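PDB 7JLZ: 16S rRNA methylase from Uncultured bacterium, which probably methylates adenine 1408 of 16S rRNA in the 30S ribosomal subunit at N1, a modification associated with aminoglycoside resistance. Local coordinates for residues Trp103-Leu107 with Lys117-Ile121. Sequence-based numbering, arbitrary orientation.
Sequences WGSLL and KNSLI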
ATOM      1  N   TRP A 103       5.312  -4.331  -5.241  1.00 32.44           N
ATOM      2  CA  TRP A 103       5.717  -2.931  -5.290  1.00 30.70           C
ATOM      3  C   TRP A 103       7.235  -2.960  -5.426  1.00 33.00           C
ATOM      4  O   TRP A 103       7.973  -2.733  -4.469  1.00 34.65           O
ATOM      5  CB  TRP A 103       5.253  -2.152  -4.060  1.00 28.07           C
ATOM      6  CG  TRP A 103       5.336  -0.650  -4.208  1.00 27.26           C
ATOM      7  CD1 TRP A 103       4.607   0.131  -5.068  1.00 27.70           C
ATOM      8  CD2 TRP A 103       6.179   0.254  -3.470  1.00 29.28           C
ATOM      9  NE1 TRP A 103       4.942   1.456  -4.904  1.00 28.26           N
ATOM     10  CE2 TRP A 103       5.908   1.555  -3.938  1.00 27.73           C
ATOM     11  CE3 TRP A 103       7.139   0.086  -2.469  1.00 26.68           C
ATOM     12  CZ2 TRP A 103       6.549   2.681  -3.432  1.00 25.25           C
ATOM     13  CZ3 TRP A 103       7.777   1.207  -1.966  1.00 27.16           C
ATOM     14  CH2 TRP A 103       7.479   2.485  -2.450  1.00 27.50           C
ATOM     15  N   GLY A 104       7.700  -3.267  -6.634  1.00 36.85           N
ATOM     16  CA  GLY A 104       9.132  -3.261  -6.883  1.00 35.99           C
ATOM     17  C   GLY A 104       9.814  -4.371  -6.116  1.00 34.54           C
ATOM     18  O   GLY A 104       9.366  -5.522  -6.113  1.00 38.26           O
ATOM     19  N   SER A 105      10.903  -4.024  -5.433  1.00 35.31           N
ATOM     20  CA  SER A 105      11.679  -5.001  -4.682  1.00 34.29           C
ATOM     21  C   SER A 105      11.092  -5.314  -3.311  1.00 35.50           C
ATOM     22  O   SER A 105      11.617  -6.193  -2.621  1.00 35.83           O
ATOM     23  CB  SER A 105      13.108  -4.497  -4.515  1.00 39.78           C
ATOM     24  OG  SER A 105      13.094  -3.229  -3.883  1.00 38.52           O
ATOM     25  N   LEU A 106      10.033  -4.624  -2.895  1.00 33.81           N
ATOM     26  CA  LEU A 106       9.527  -4.771  -1.533  1.00 32.31           C
ATOM     27  C   LEU A 106       8.966  -6.172  -1.319  1.00 32.36           C
ATOM     28  O   LEU A 106       8.043  -6.591  -2.028  1.00 36.46           O
ATOM     29  CB  LEU A 106       8.452  -3.723  -1.259  1.00 33.01           C
ATOM     30  CG  LEU A 106       8.009  -3.630   0.199  1.00 33.72           C
ATOM     31  CD1 LEU A 106       9.206  -3.319   1.097  1.00 38.06           C
ATOM     32  CD2 LEU A 106       6.917  -2.592   0.372  1.00 35.03           C
ATOM     33  N   LEU A 107       9.510  -6.893  -0.335  1.00 33.98           N
ATOM     34  CA  LEU A 107       9.036  -8.238   0.004  1.00 36.04           C
ATOM     35  C   LEU A 107       9.078  -9.159  -1.212  1.00 43.32           C
ATOM     36  O   LEU A 107       8.238 -10.041  -1.379  1.00 48.25           O
ATOM     37  CB  LEU A 107       7.626  -8.192   0.606  1.00 36.02           C
ATOM     38  CG  LEU A 107       7.455  -7.459   1.943  1.00 32.85           C
ATOM     39  CD1 LEU A 107       5.989  -7.265   2.266  1.00 34.20           C
ATOM     40  CD2 LEU A 107       8.180  -8.186   3.082  1.00 34.43           C
ATOM     41  N   LYS A 117      16.172  -3.621   3.020  1.00 63.53           N
ATOM     42  CA  LYS A 117      15.151  -3.020   2.166  1.00 58.58           C
ATOM     43  C   LYS A 117      13.772  -3.102   2.808  1.00 51.74           C
ATOM     44  O   LYS A 117      13.019  -2.120   2.812  1.00 46.18           O
ATOM     45  CB  LYS A 117      15.134  -3.690   0.791  1.00 56.78           C
ATOM     46  CG  LYS A 117      16.081  -3.075  -0.226  1.00 57.04           C
ATOM     47  CD  LYS A 117      15.717  -3.508  -1.642  1.00 60.79           C
ATOM     48  CE  LYS A 117      16.790  -3.094  -2.640  1.00 62.92           C
ATOM     49  NZ  LYS A 117      17.176  -1.662  -2.494  1.00 61.59           N
ATOM     50  N   ASN A 118      13.417  -4.268   3.354  1.00 51.62           N
ATOM     51  CA  ASN A 118      12.065  -4.450   3.873  1.00 45.31           C
ATOM     52  C   ASN A 118      11.815  -3.673   5.161  1.00 45.95           C
ATOM     53  O   ASN A 118      10.650  -3.532   5.556  1.00 41.30           O
ATOM     54  CB  ASN A 118      11.767  -5.940   4.085  1.00 40.33           C
ATOM     55  CG  ASN A 118      11.719  -6.730   2.772  1.00 42.89           C
ATOM     56  OD1 ASN A 118      11.465  -6.178   1.697  1.00 41.71           O
ATOM     57  ND2 ASN A 118      11.962  -8.036   2.865  1.00 46.22           N
ATOM     58  N   SER A 119      12.865  -3.153   5.809  1.00 47.70           N
ATOM     59  CA  SER A 119      12.705  -2.309   6.992  1.00 45.14           C
ATOM     60  C   SER A 119      11.945  -1.020   6.695  1.00 36.02           C
ATOM     61  O   SER A 119      11.552  -0.317   7.633  1.00 35.56           O
ATOM     62  CB  SER A 119      14.073  -1.966   7.586  1.00 41.58           C
ATOM     63  OG  SER A 119      14.713  -0.948   6.846  1.00 43.29           O
ATOM     64  N   LEU A 120      11.750  -0.688   5.416  1.00 33.50           N
ATOM     65  CA  LEU A 120      10.914   0.445   5.049  1.00 31.74           C
ATOM     66  C   LEU A 120       9.520   0.328   5.644  1.00 31.17           C
ATOM     67  O   LEU A 120       8.923   1.338   6.032  1.00 37.29           O
ATOM     68  CB  LEU A 120      10.837   0.540   3.526  1.00 31.81           C
ATOM     69  CG  LEU A 120       9.881   1.566   2.925  1.00 31.78           C
ATOM     70  CD1 LEU A 120      10.375   2.966   3.226  1.00 31.07           C
ATOM     71  CD2 LEU A 120       9.753   1.351   1.429  1.00 31.31           C
ATOM     72  N   ILE A 121       8.993  -0.894   5.733  1.00 30.51           N
ATOM     73  CA  ILE A 121       7.613  -1.097   6.176  1.00 28.63           C
ATOM     74  C   ILE A 121       7.419  -0.571   7.593  1.00 33.38           C
ATOM     75  O   ILE A 121       6.514   0.225   7.867  1.00 34.43           O
ATOM     76  CB  ILE A 121       7.241  -2.586   6.070  1.00 37.08           C
ATOM     77  CG1 ILE A 121       7.231  -3.013   4.605  1.00 33.26           C
ATOM     78  CG2 ILE A 121       5.887  -2.860   6.711  1.00 39.45           C
ATOM     79  CD1 ILE A 121       7.072  -4.510   4.423  1.00 33.59           C
TER
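Asn118 and Leu107 make the one hydrogen bond between the loop 103-107 and the helical segment 117-121. Leu107 N donates to Asn118 OD1 over 2.9 Å. The bond is fairly straight, 159° at the hydrogen. The N-H comes from above the plane of the amide, 37° out of it. The amide is also packed from the loop side: Leu107 CD2 lies 3.8 Å from Asn118 ND2, and Leu106 CD1 sits 3.7 Å from Asn118 OD1. A weak hydrogen bond from Asn118 ND2 to Asn170 OD1 engages the other end of the amide.

The tight part is apolar. In Leu106 the branch point lies opposite the backbone nitrogen (chi1 -171°); from there the second torsion turns CD1 to the isoleucine, and Leu106 CD1 is 4.0 Å from Ile121 CG1. Leu107 meets the tip of the same isoleucine at about a right angle, with Leu107 CD1 3.7 Å from Ile121 CD1. Leu106 and Ile121 both touch Ile99 of strand 94-100, and Leu107 touches Ile133 of strand 129-135. Away from this cluster Trp103 makes a single edge contact: Leu120 CD2 lies near the ring plane, 3.9 Å from Trp103 CZ3. Trp103 NE1 is hydrogen-bonded to Ile54 O.

The looser side is formed by Ser105 and Lys117, both partly exposed. The lysine runs past the serine by its methylene groups, with Lys117 CD 3.5 Å from Ser105 OG. Glu84 OE1 takes part in a hydrogen bond with that hydroxyl and in a long, weak ion pair with Lys117 NZ.

Trp103 to Leu106 form a type II' beta turn, with Gly104 at positive phi. The contact ties the start of the beta-alpha-beta crossover between strands 94-100 and 129-135 to its helical part. These strands are parallel neighbours in the seven-stranded sheet, whose 3-2-1-4-5-7-6 order is that of the Rossmann-like class I methyltransferase fold.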